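Local coordinates for GGDEF family protein (Vibrio cholerae, PDB 5GZS) that is a diguanylate cyclase, probably making the second messenger cyclic di-GMP, whose periplasmic portion, built from two solute-binding-like modules, binds arginine, at residues A[78-84]-A[152-158]; A[276-282]-A[298-302]. Residue numbers count along the deposited sequence, not the author numbering.

Contact 1 of 2, residues A[78-84]-A[152-158]; sequences YTYLYSY and LDVQLLN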
loop_
_atom_site.group_PDB
_atom_site.type_symbol
_atom_site.label_atom_id
_atom_site.label_comp_id
_atom_site.label_asym_id
_atom_site.label_seq_id
_atom_site.Cartn_x
_atom_site.Cartn_y
_atom_site.Cartn_z
ATOM N N TYR A 78 21.660 3.669 12.011
ATOM C CA TYR A 78 20.601 4.672 11.901
ATOM C C TYR A 78 20.835 5.512 10.637
ATOM O O TYR A 78 21.947 6.008 10.397
ATOM C CB TYR A 78 20.547 5.549 13.148
ATOM C CG TYR A 78 19.852 4.914 14.332
ATOM C CD1 TYR A 78 20.513 4.014 15.157
ATOM C CD2 TYR A 78 18.534 5.236 14.644
ATOM C CE1 TYR A 78 19.874 3.450 16.240
ATOM C CE2 TYR A 78 17.897 4.681 15.711
ATOM C CZ TYR A 78 18.555 3.788 16.506
ATOM O OH TYR A 78 17.901 3.236 17.594
ATOM N N THR A 79 19.785 5.646 9.831
ATOM C CA THR A 79 19.894 6.245 8.516
ATOM C C THR A 79 18.797 7.278 8.306
ATOM O O THR A 79 17.618 7.002 8.539
ATOM C CB THR A 79 19.831 5.174 7.407
ATOM O OG1 THR A 79 20.984 4.321 7.508
ATOM C CG2 THR A 79 19.806 5.825 6.008
ATOM N N TYR A 80 19.196 8.475 7.877
ATOM C CA TYR A 80 18.281 9.616 7.882
ATOM C C TYR A 80 18.205 10.319 6.531
ATOM O O TYR A 80 19.196 10.370 5.762
ATOM C CB TYR A 80 18.684 10.647 8.969
ATOM C CG TYR A 80 18.826 10.087 10.382
ATOM C CD1 TYR A 80 20.035 9.521 10.806
ATOM C CD2 TYR A 80 17.778 10.160 11.291
ATOM C CE1 TYR A 80 20.188 9.020 12.070
ATOM C CE2 TYR A 80 17.915 9.665 12.580
ATOM C CZ TYR A 80 19.131 9.084 12.957
ATOM O OH TYR A 80 19.299 8.570 14.212
ATOM N N LEU A 81 17.010 10.845 6.249
ATOM C CA LEU A 81 16.842 11.885 5.240
ATOM C C LEU A 81 17.069 13.226 5.929
ATOM O O LEU A 81 16.292 13.613 6.815
ATOM C CB LEU A 81 15.443 11.845 4.603
ATOM C CG LEU A 81 15.124 13.009 3.645
ATOM C CD1 LEU A 81 16.056 13.030 2.411
ATOM C CD2 LEU A 81 13.681 12.945 3.238
ATOM N N TYR A 82 18.137 13.921 5.556
ATOM C CA TYR A 82 18.339 15.273 6.064
ATOM C C TYR A 82 17.712 16.307 5.120
ATOM O O TYR A 82 17.926 16.285 3.904
ATOM C CB TYR A 82 19.826 15.570 6.249
ATOM C CG TYR A 82 20.520 14.639 7.195
ATOM C CD1 TYR A 82 20.577 14.917 8.559
ATOM C CD2 TYR A 82 21.118 13.480 6.728
ATOM C CE1 TYR A 82 21.213 14.064 9.430
ATOM C CE2 TYR A 82 21.755 12.621 7.578
ATOM C CZ TYR A 82 21.795 12.905 8.931
ATOM O OH TYR A 82 22.448 12.038 9.766
ATOM N N SER A 83 16.950 17.231 5.674
ATOM C CA SER A 83 16.261 18.176 4.812
ATOM C C SER A 83 15.783 19.384 5.587
ATOM O O SER A 83 15.421 19.308 6.764
ATOM C CB SER A 83 15.072 17.506 4.095
ATOM O OG SER A 83 14.047 17.084 4.998
ATOM N N TYR A 84 15.814 20.513 4.902
ATOM C CA TYR A 84 15.296 21.746 5.446
ATOM C C TYR A 84 13.787 21.573 5.475
ATOM O O TYR A 84 13.162 21.405 4.424
ATOM C CB TYR A 84 15.760 22.953 4.596
ATOM C CG TYR A 84 17.168 23.399 4.937
ATOM C CD1 TYR A 84 17.466 23.859 6.215
ATOM C CD2 TYR A 84 18.203 23.346 4.001
ATOM C CE1 TYR A 84 18.742 24.258 6.565
ATOM C CE2 TYR A 84 19.505 23.757 4.343
ATOM C CZ TYR A 84 19.759 24.211 5.635
ATOM O OH TYR A 84 21.018 24.622 6.037
ATOM N N LEU A 152 19.127 21.645 10.225
ATOM C CA LEU A 152 18.436 20.668 9.393
ATOM C C LEU A 152 17.528 19.754 10.203
ATOM O O LEU A 152 17.722 19.569 11.406
ATOM C CB LEU A 152 19.432 19.836 8.588
ATOM C CG LEU A 152 19.806 20.603 7.325
ATOM C CD1 LEU A 152 20.871 21.621 7.608
ATOM C CD2 LEU A 152 20.219 19.679 6.237
ATOM N N ASP A 153 16.517 19.196 9.540
ATOM C CA ASP A 153 15.650 18.213 10.182
ATOM C C ASP A 153 15.933 16.831 9.609
ATOM O O ASP A 153 16.549 16.697 8.552
ATOM C CB ASP A 153 14.176 18.571 9.996
ATOM C CG ASP A 153 13.274 18.031 11.124
ATOM O OD1 ASP A 153 13.718 17.209 11.959
ATOM O OD2 ASP A 153 12.089 18.435 11.162
ATOM N N VAL A 154 15.491 15.799 10.316
ATOM C CA VAL A 154 15.666 14.443 9.829
ATOM C C VAL A 154 14.352 13.698 9.795
ATOM O O VAL A 154 13.403 14.046 10.505
ATOM C CB VAL A 154 16.678 13.642 10.688
ATOM C CG1 VAL A 154 17.999 14.195 10.503
ATOM C CG2 VAL A 154 16.335 13.704 12.124
ATOM N N GLN A 155 14.307 12.703 8.919
ATOM C CA GLN A 155 13.328 11.632 8.978
ATOM C C GLN A 155 14.138 10.310 9.048
ATOM O O GLN A 155 14.936 10.009 8.143
ATOM C CB GLN A 155 12.392 11.693 7.771
ATOM C CG GLN A 155 11.494 10.471 7.556
ATOM C CD GLN A 155 11.037 10.331 6.085
ATOM O OE1 GLN A 155 11.300 11.202 5.248
ATOM N NE2 GLN A 155 10.376 9.220 5.769
ATOM N N LEU A 156 13.982 9.561 10.143
ATOM C CA LEU A 156 14.619 8.251 10.283
ATOM C C LEU A 156 14.098 7.332 9.210
ATOM O O LEU A 156 12.895 7.107 9.120
ATOM C CB LEU A 156 14.357 7.638 11.654
ATOM C CG LEU A 156 15.151 6.351 11.928
ATOM C CD1 LEU A 156 16.628 6.637 11.729
ATOM C CD2 LEU A 156 14.898 5.778 13.336
ATOM N N LEU A 157 14.995 6.815 8.384
ATOM C CA LEU A 157 14.570 6.002 7.266
ATOM C C LEU A 157 14.505 4.522 7.601
ATOM O O LEU A 157 14.048 3.756 6.780
ATOM C CB LEU A 157 15.500 6.216 6.059
ATOM C CG LEU A 157 15.516 7.637 5.456
ATOM C CD1 LEU A 157 16.175 7.626 4.112
ATOM C CD2 LEU A 157 14.108 8.258 5.351
ATOM N N ASN A 158 14.947 4.105 8.791
ATOM C CA ASN A 158 15.141 2.662 9.063
ATOM C C ASN A 158 13.839 1.890 9.161
ATOM O O ASN A 158 13.792 0.700 8.894
ATOM C CB ASN A 158 15.949 2.440 10.349
ATOM C CG ASN A 158 17.406 2.829 10.191
ATOM O OD1 ASN A 158 17.771 3.993 10.395
ATOM N ND2 ASN A 158 18.245 1.866 9.832
#
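The ring of Y80 lies under the side chain of L156, whose CD1 sits 3.8 Å from the centroid of the Y80 ring in a CH-pi contact, while Y80 CD2 meets V154 CB at 3.7 Å. Y82 shares this face, with its CD1 3.3 Å from CG1 of V154; a branched residue fits the gap between two tyrosines. L144 and L148 of helix 144-149 touch the same face, as does R207 of helix 189-218, and the Y80 hydroxyl is hydrogen-bonded to Q203. On the other face, L81 CB packs 3.9 Å from L157 CD2. Backbone hydrogen bonds fix the register: L81 N to Q155 O (2.9 Å) and Q155 N to L81 O (3.0 Å), then S83 N to D153 O and D153 N to S83 O (both 3.0 Å). Beyond the last bridge, L157 N still hydrogen-bonds T79 O (2.6 Å), and the short amide of N158 lets OD1 accept T79 N (2.7 Å). T79 is hydrogen-bonded through OG1 to Y103, a residue of the arginine pocket. Alternating hydrogen-bonded and non-hydrogen-bonded pairs mark an antiparallel pair, here within a three-stranded sheet with 79-83 in the centre, in a periplasmic solute-binding-protein fold.

Contact 2 of 2, residues A[276-282]-A[298-302]; sequences SMFDDLQ and RKNLA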
loop_
_atom_site.group_PDB
_atom_site.type_symbol
_atom_site.label_atom_id
_atom_site.label_comp_id
_atom_site.label_asym_id
_atom_site.label_seq_id
_atom_site.Cartn_x
_atom_site.Cartn_y
_atom_site.Cartn_z
ATOM N N SER A 276 -20.965 18.827 21.215
ATOM C CA SER A 276 -19.718 18.622 20.477
ATOM C C SER A 276 -18.499 19.322 21.063
ATOM O O SER A 276 -18.552 20.442 21.585
ATOM C CB SER A 276 -19.883 19.026 19.029
ATOM O OG SER A 276 -18.933 18.315 18.269
HETATM N N MSE A 277 -17.398 18.586 21.023
HETATM C CA MSE A 277 -16.134 19.064 21.562
HETATM C C MSE A 277 -15.488 19.981 20.561
HETATM O O MSE A 277 -14.656 20.831 20.912
HETATM C CB MSE A 277 -15.211 17.904 21.900
HETATM C CG MSE A 277 -15.667 17.102 23.097
HETATM SE SE MSE A 277 -14.821 15.347 23.238
HETATM C CE MSE A 277 -15.367 14.988 25.095
ATOM N N PHE A 278 -15.915 19.815 19.354
ATOM C CA PHE A 278 -15.457 20.666 18.289
ATOM C C PHE A 278 -15.978 22.074 18.524
ATOM O O PHE A 278 -15.295 23.056 18.250
ATOM C CB PHE A 278 -15.907 20.110 16.941
ATOM C CG PHE A 278 -15.135 20.655 15.789
ATOM C CD1 PHE A 278 -13.755 20.608 15.784
ATOM C CD2 PHE A 278 -15.781 21.236 14.721
ATOM C CE1 PHE A 278 -13.030 21.130 14.722
ATOM C CE2 PHE A 278 -15.066 21.758 13.661
ATOM C CZ PHE A 278 -13.690 21.710 13.667
ATOM N N ASP A 279 -17.184 22.170 19.054
ATOM C CA ASP A 279 -17.699 23.460 19.484
ATOM C C ASP A 279 -16.761 24.040 20.536
ATOM O O ASP A 279 -16.465 25.224 20.507
ATOM C CB ASP A 279 -19.132 23.332 20.029
ATOM C CG ASP A 279 -20.108 22.760 18.997
ATOM O OD1 ASP A 279 -19.645 22.229 17.967
ATOM O OD2 ASP A 279 -21.335 22.838 19.221
ATOM N N ASP A 280 -16.277 23.208 21.454
ATOM C CA ASP A 280 -15.329 23.665 22.473
ATOM C C ASP A 280 -14.030 24.165 21.830
ATOM O O ASP A 280 -13.382 25.123 22.308
ATOM C CB ASP A 280 -15.024 22.535 23.454
ATOM C CG ASP A 280 -16.056 22.419 24.555
ATOM O OD1 ASP A 280 -17.111 21.764 24.330
ATOM O OD2 ASP A 280 -15.786 22.985 25.649
ATOM N N LEU A 281 -13.660 23.509 20.737
ATOM C CA LEU A 281 -12.493 23.899 19.956
ATOM C C LEU A 281 -12.742 25.210 19.199
ATOM O O LEU A 281 -11.871 26.095 19.150
ATOM C CB LEU A 281 -12.119 22.795 18.978
ATOM C CG LEU A 281 -10.746 22.936 18.344
ATOM C CD1 LEU A 281 -9.662 22.885 19.426
ATOM C CD2 LEU A 281 -10.536 21.843 17.279
ATOM N N GLN A 282 -13.930 25.352 18.617
ATOM C CA GLN A 282 -14.234 26.605 17.940
ATOM C C GLN A 282 -14.447 27.715 18.963
ATOM O O GLN A 282 -14.090 28.840 18.708
ATOM C CB GLN A 282 -15.413 26.423 16.993
ATOM C CG GLN A 282 -15.032 25.501 15.831
ATOM C CD GLN A 282 -16.199 25.094 14.953
ATOM O OE1 GLN A 282 -16.422 25.678 13.893
ATOM N NE2 GLN A 282 -16.939 24.072 15.375
ATOM N N ARG A 298 -14.646 20.126 8.134
ATOM C CA ARG A 298 -13.909 20.573 9.311
ATOM C C ARG A 298 -12.553 21.191 8.976
ATOM O O ARG A 298 -11.961 21.870 9.813
ATOM C CB ARG A 298 -13.734 19.404 10.280
ATOM C CG ARG A 298 -15.006 19.072 11.026
ATOM C CD ARG A 298 -15.048 17.630 11.501
ATOM N NE ARG A 298 -15.613 17.525 12.849
ATOM C CZ ARG A 298 -16.917 17.515 13.117
ATOM N NH1 ARG A 298 -17.804 17.608 12.127
ATOM N NH2 ARG A 298 -17.336 17.422 14.379
ATOM N N LYS A 299 -12.101 20.998 7.737
ATOM C CA LYS A 299 -10.718 21.301 7.338
ATOM C C LYS A 299 -10.268 22.738 7.622
ATOM O O LYS A 299 -9.075 23.000 7.815
ATOM C CB LYS A 299 -10.526 20.998 5.846
ATOM C CG LYS A 299 -9.118 20.499 5.485
ATOM C CD LYS A 299 -9.190 19.296 4.526
ATOM C CE LYS A 299 -7.825 18.882 3.968
ATOM N NZ LYS A 299 -7.937 18.064 2.708
ATOM N N ASN A 300 -11.226 23.651 7.673
ATOM C CA ASN A 300 -10.934 25.067 7.804
ATOM C C ASN A 300 -11.273 25.644 9.172
ATOM O O ASN A 300 -11.024 26.825 9.424
ATOM C CB ASN A 300 -11.709 25.844 6.742
ATOM C CG ASN A 300 -13.180 25.450 6.696
ATOM O OD1 ASN A 300 -13.534 24.284 6.920
ATOM N ND2 ASN A 300 -14.047 26.431 6.441
ATOM N N LEU A 301 -11.867 24.837 10.050
ATOM C CA LEU A 301 -12.322 25.352 11.349
ATOM C C LEU A 301 -11.307 25.107 12.453
ATOM O O LEU A 301 -11.485 25.544 13.586
ATOM C CB LEU A 301 -13.660 24.728 11.713
ATOM C CG LEU A 301 -14.676 24.867 10.573
ATOM C CD1 LEU A 301 -15.518 23.616 10.467
ATOM C CD2 LEU A 301 -15.566 26.094 10.808
ATOM N N ALA A 302 -10.231 24.410 12.113
ATOM C CA ALA A 302 -9.131 24.202 13.046
ATOM C C ALA A 302 -7.829 23.984 12.287
ATOM O O ALA A 302 -7.833 23.724 11.091
ATOM C CB ALA A 302 -9.425 23.031 13.961
#
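Hydrophobic helix-to-loop packing, with no hydrogen bond between the two segments, joins helix 277-282 to the loop that runs from strand 288-292 into strand 303-304, in the second solute-binding-like module. F278 is central. Its CB points toward the loop, and with chi1 in the t well the ring reaches three residues: its CZ lies 3.6 Å from L301 CB, its CE1 4.1 Å from A302 CB, and its CE2 3.8 Å from R298 CG. The arm of R298 crosses the ring, with NE over one face and F278 CD2 over a face of the guanidinium, while R298 NH2 lies 4.3 Å from S276 OG at the helix start. One turn further along the helix, L281 CD2 meets A302 CB at 3.7 Å; the small methyl of alanine allows this close approach. Q282 lies nearer the edge, its OE1 3.2 Å from L301 CD2, and its flexible side chain turns back to make a weak hydrogen bond from NE2 to F278 O (3.5 Å). A backbone hydrogen bond from L301 N to R298 O (3.0 Å) closes a turn in the loop, and both residues meet F278. F278 also packs on L289 and I292 and L281 on L289, so the helix rests on strand 288-292, while its partner loop leads into edge strand 303-304 of the same mixed sheet.

Overall arrangement
From the N terminus, the chain first forms contact 1, where strand 153-156 returns to strand 79-83 and closes a loop of 67 residues that includes strand 137-140, the other neighbour of strand 79-83. It then runs through the long helix 189-218 into the second solute-binding-like module. There contact 2 closes a much shorter loop of 15 residues, containing strand 288-292. The two loops follow in series, neither nesting nor crossing, and lie in different modules. The centres of contact 1 and contact 2 are about 33 Å apart, and the nearest atoms of contact 1 and contact 2 about 21 Å. Contact 1 joins strands of one sheet near the arginine-binding part; contact 2 joins helix 277-282 to the loop leading into strand 303-304, beside strand 288-292.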